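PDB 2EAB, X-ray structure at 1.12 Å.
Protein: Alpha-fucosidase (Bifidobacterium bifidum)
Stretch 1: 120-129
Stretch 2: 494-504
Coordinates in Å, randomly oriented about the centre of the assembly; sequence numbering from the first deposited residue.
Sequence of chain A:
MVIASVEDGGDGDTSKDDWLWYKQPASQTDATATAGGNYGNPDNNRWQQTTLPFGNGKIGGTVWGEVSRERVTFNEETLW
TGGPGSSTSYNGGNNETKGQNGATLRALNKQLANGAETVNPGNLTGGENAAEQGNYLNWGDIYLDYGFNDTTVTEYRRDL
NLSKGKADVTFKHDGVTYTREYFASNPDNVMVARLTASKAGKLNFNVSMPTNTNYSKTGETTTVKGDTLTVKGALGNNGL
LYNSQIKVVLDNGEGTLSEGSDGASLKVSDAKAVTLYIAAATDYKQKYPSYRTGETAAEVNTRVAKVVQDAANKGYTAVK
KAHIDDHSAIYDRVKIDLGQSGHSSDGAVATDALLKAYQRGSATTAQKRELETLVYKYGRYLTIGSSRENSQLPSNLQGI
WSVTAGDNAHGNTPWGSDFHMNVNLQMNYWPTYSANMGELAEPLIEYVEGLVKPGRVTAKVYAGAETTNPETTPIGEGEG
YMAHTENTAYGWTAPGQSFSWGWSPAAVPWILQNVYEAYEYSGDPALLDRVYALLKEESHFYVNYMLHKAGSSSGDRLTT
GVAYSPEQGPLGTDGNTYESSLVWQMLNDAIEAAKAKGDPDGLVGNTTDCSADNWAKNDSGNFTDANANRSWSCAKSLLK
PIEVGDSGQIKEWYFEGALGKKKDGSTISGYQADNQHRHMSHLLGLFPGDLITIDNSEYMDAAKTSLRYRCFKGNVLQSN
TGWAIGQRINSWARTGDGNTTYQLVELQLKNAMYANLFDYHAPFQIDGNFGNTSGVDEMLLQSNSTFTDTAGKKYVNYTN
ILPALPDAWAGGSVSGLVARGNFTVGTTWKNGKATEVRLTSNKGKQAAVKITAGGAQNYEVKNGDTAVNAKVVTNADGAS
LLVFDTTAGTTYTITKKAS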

# COMPACT_ATOMS: atom_id res chain seq x y z
N ASN A 120 -9.38 -12.45 29.49
CA ASN A 120 -9.86 -13.15 28.30
C ASN A 120 -10.79 -12.24 27.50
O ASN A 120 -11.95 -12.08 27.85
CB ASN A 120 -10.58 -14.45 28.66
CG ASN A 120 -11.09 -15.19 27.44
OD1 ASN A 120 -10.87 -14.77 26.30
ND2 ASN A 120 -11.78 -16.30 27.67
N PRO A 121 -10.26 -11.64 26.42
CA PRO A 121 -11.06 -10.72 25.62
C PRO A 121 -11.83 -11.41 24.49
O PRO A 121 -12.26 -10.74 23.55
CB PRO A 121 -10.00 -9.79 25.05
CG PRO A 121 -8.83 -10.69 24.83
CD PRO A 121 -8.89 -11.76 25.89
N GLY A 122 -12.01 -12.73 24.59
CA GLY A 122 -12.60 -13.53 23.52
C GLY A 122 -14.00 -13.16 23.06
O GLY A 122 -14.39 -13.52 21.95
N ASN A 123 -14.76 -12.44 23.89
CA ASN A 123 -16.10 -11.99 23.50
C ASN A 123 -16.11 -10.76 22.60
O ASN A 123 -17.15 -10.37 22.10
CB ASN A 123 -16.98 -11.71 24.74
CG ASN A 123 -17.25 -12.95 25.58
OD1 ASN A 123 -17.03 -14.08 25.15
ND2 ASN A 123 -17.75 -12.74 26.80
N LEU A 124 -14.95 -10.13 22.40
CA LEU A 124 -14.88 -8.93 21.57
C LEU A 124 -14.73 -9.30 20.10
O LEU A 124 -13.65 -9.18 19.51
CB LEU A 124 -13.76 -7.99 22.03
CG LEU A 124 -14.00 -7.29 23.38
CD1 LEU A 124 -12.74 -6.57 23.80
CD2 LEU A 124 -15.18 -6.33 23.32
N THR A 125 -15.83 -9.77 19.53
CA THR A 125 -15.84 -10.30 18.17
C THR A 125 -17.06 -9.84 17.38
O THR A 125 -18.00 -9.27 17.94
CB THR A 125 -15.82 -11.85 18.16
OG1 THR A 125 -16.97 -12.34 18.85
CG2 THR A 125 -14.56 -12.39 18.81
N GLY A 126 -17.02 -10.10 16.08
CA GLY A 126 -18.13 -9.83 15.17
C GLY A 126 -17.85 -10.51 13.86
O GLY A 126 -17.00 -11.40 13.78
N GLY A 127 -18.59 -10.12 12.82
CA GLY A 127 -18.24 -10.49 11.46
C GLY A 127 -18.32 -11.97 11.15
O GLY A 127 -17.46 -12.53 10.48
N GLU A 128 -19.38 -12.62 11.63
CA GLU A 128 -19.50 -14.08 11.52
C GLU A 128 -19.96 -14.59 10.16
O GLU A 128 -19.69 -15.75 9.83
CB GLU A 128 -20.41 -14.64 12.61
CG GLU A 128 -20.05 -14.22 14.03
CD GLU A 128 -20.65 -12.88 14.44
OE1 GLU A 128 -21.39 -12.27 13.64
OE2 GLU A 128 -20.39 -12.44 15.58
N ASN A 129 -20.64 -13.75 9.39
CA ASN A 129 -21.25 -14.18 8.14
C ASN A 129 -20.34 -13.88 6.95
O ASN A 129 -20.20 -12.72 6.54
CB ASN A 129 -22.62 -13.51 7.96
CG ASN A 129 -23.40 -14.06 6.76
OD1 ASN A 129 -22.82 -14.64 5.84
ND2 ASN A 129 -24.72 -13.87 6.76
N ALA A 494 -16.61 -3.89 11.74
CA ALA A 494 -16.65 -4.74 12.93
C ALA A 494 -15.33 -5.48 13.11
O ALA A 494 -14.60 -5.71 12.14
CB ALA A 494 -17.77 -5.74 12.82
N PRO A 495 -15.04 -5.90 14.35
CA PRO A 495 -13.94 -6.83 14.54
C PRO A 495 -14.35 -8.20 13.98
O PRO A 495 -15.54 -8.50 13.82
CB PRO A 495 -13.79 -6.89 16.06
CG PRO A 495 -15.16 -6.58 16.57
CD PRO A 495 -15.74 -5.59 15.61
N GLY A 496 -13.35 -9.03 13.71
CA GLY A 496 -13.58 -10.36 13.15
C GLY A 496 -14.03 -11.38 14.18
O GLY A 496 -14.18 -11.09 15.37
N GLN A 497 -14.25 -12.60 13.70
CA GLN A 497 -14.92 -13.66 14.45
C GLN A 497 -14.10 -14.25 15.58
O GLN A 497 -14.65 -14.95 16.43
CB GLN A 497 -15.23 -14.84 13.53
CG GLN A 497 -16.40 -14.74 12.63
CD GLN A 497 -16.66 -16.08 11.97
OE1 GLN A 497 -17.12 -17.02 12.61
NE2 GLN A 497 -16.33 -16.17 10.69
N SER A 498 -12.79 -14.02 15.56
CA SER A 498 -11.91 -14.49 16.62
C SER A 498 -10.98 -13.35 16.98
O SER A 498 -10.40 -12.72 16.10
CB SER A 498 -11.12 -15.72 16.19
OG SER A 498 -10.39 -16.27 17.28
N PHE A 499 -10.84 -13.10 18.28
CA PHE A 499 -10.13 -11.92 18.78
C PHE A 499 -8.69 -11.77 18.27
O PHE A 499 -8.28 -10.69 17.85
CB PHE A 499 -10.15 -11.91 20.31
CG PHE A 499 -9.58 -10.65 20.93
CD1 PHE A 499 -10.40 -9.57 21.21
CD2 PHE A 499 -8.22 -10.56 21.25
CE1 PHE A 499 -9.88 -8.40 21.79
CE2 PHE A 499 -7.70 -9.39 21.83
CZ PHE A 499 -8.53 -8.32 22.09
N SER A 500 -7.92 -12.86 18.32
CA SER A 500 -6.48 -12.77 18.09
C SER A 500 -6.14 -12.10 16.76
O SER A 500 -5.25 -11.25 16.70
CB SER A 500 -5.80 -14.14 18.19
OG SER A 500 -6.21 -15.00 17.14
N TRP A 501 -6.84 -12.49 15.69
CA TRP A 501 -6.64 -11.89 14.38
C TRP A 501 -7.71 -10.87 14.00
O TRP A 501 -7.53 -10.11 13.06
CB TRP A 501 -6.53 -12.96 13.28
CG TRP A 501 -7.68 -13.93 13.21
CD1 TRP A 501 -7.72 -15.19 13.72
CD2 TRP A 501 -8.96 -13.71 12.59
NE1 TRP A 501 -8.94 -15.78 13.47
CE2 TRP A 501 -9.72 -14.89 12.78
CE3 TRP A 501 -9.54 -12.63 11.90
CZ2 TRP A 501 -11.03 -15.02 12.29
CZ3 TRP A 501 -10.84 -12.77 11.42
CH2 TRP A 501 -11.57 -13.95 11.62
N GLY A 502 -8.82 -10.86 14.74
CA GLY A 502 -9.98 -10.06 14.37
C GLY A 502 -10.09 -8.69 15.00
O GLY A 502 -10.74 -7.80 14.43
N TRP A 503 -9.50 -8.51 16.18
CA TRP A 503 -9.63 -7.27 16.95
C TRP A 503 -8.34 -6.48 16.88
O TRP A 503 -7.28 -6.97 17.27
CB TRP A 503 -9.97 -7.60 18.41
CG TRP A 503 -10.02 -6.40 19.31
CD1 TRP A 503 -8.97 -5.82 19.97
CD2 TRP A 503 -11.19 -5.64 19.66
NE1 TRP A 503 -9.41 -4.75 20.71
CE2 TRP A 503 -10.77 -4.61 20.54
CE3 TRP A 503 -12.54 -5.73 19.33
CZ2 TRP A 503 -11.65 -3.68 21.08
CZ3 TRP A 503 -13.42 -4.79 19.86
CH2 TRP A 503 -12.97 -3.78 20.72
N SER A 504 -8.43 -5.24 16.39
CA SER A 504 -7.27 -4.37 16.31
C SER A 504 -7.70 -2.94 16.05
O SER A 504 -7.46 -2.42 14.96
CB SER A 504 -6.33 -4.84 15.21
OG SER A 504 -6.95 -4.75 13.94
O HOH W 1 -12.50 -14.69 20.19
O HOH W 2 -12.28 -9.91 17.13
O HOH W 3 -14.72 -12.49 10.82
O HOH W 4 -19.24 -17.98 11.30

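The apolar centre of this contact is built on two aromatic rings, Phe499 at the start of a short helix and Trp503 just after it, against which Pro121 and Leu124 pack. Pro121 lays its ring over one face of Phe499: its CG lies 3.5 Å from the centroid of the Phe499 ring, only 14° off the normal, a CH-pi contact well suited to proline, whose ring C-H groups are rigidly held and slightly polarised. Leu124 packs against both aromatics. Its CB is 3.8 Å from Phe499 CD1 and 3.7 Å from Trp503 CE3, while its CD1 stands over the six-membered ring of Trp503, 4.1 Å from the centroid. Pro121 and Leu124 are the first and last residues of a type I turn, closed by a hydrogen bond from Leu124 N to Pro121 O (3.0 Å), and the CA-to-CB bonds of both point toward the other stretch.

Further along, Thr125 offers its methyl group to the backbone, with CG2 3.5 Å from Gln497 O. Next comes the one direct hydrogen bond between the stretches, from Gly126 N to Gly496 O (3.1 Å, 164°). Glycine suits this close backbone approach: a CB on Gly126 would lie about 3.0 Å from Pro495 O. A CB on Gly496 would point away from the first stretch and clash with Trp501 CZ3 of its own stretch. Gly127 adopts a positive phi, which itself favours glycine.

Toward the polar edge, Gln497 lays its aliphatic portion against the backbone, CG lying 3.4 Å from Glu128 CA, and its amide oxygen OE1 accepts from water 4. Water 4 donates to both Gln497 OE1 and Glu128 O (2.7 Å each). Other waters join the backbones: water 3 donates to Gly127 O and accepts from Gln497 N, water 2 donates to Leu124 O and Gly496 O, and water 1 links Gly122 O to Phe499 N.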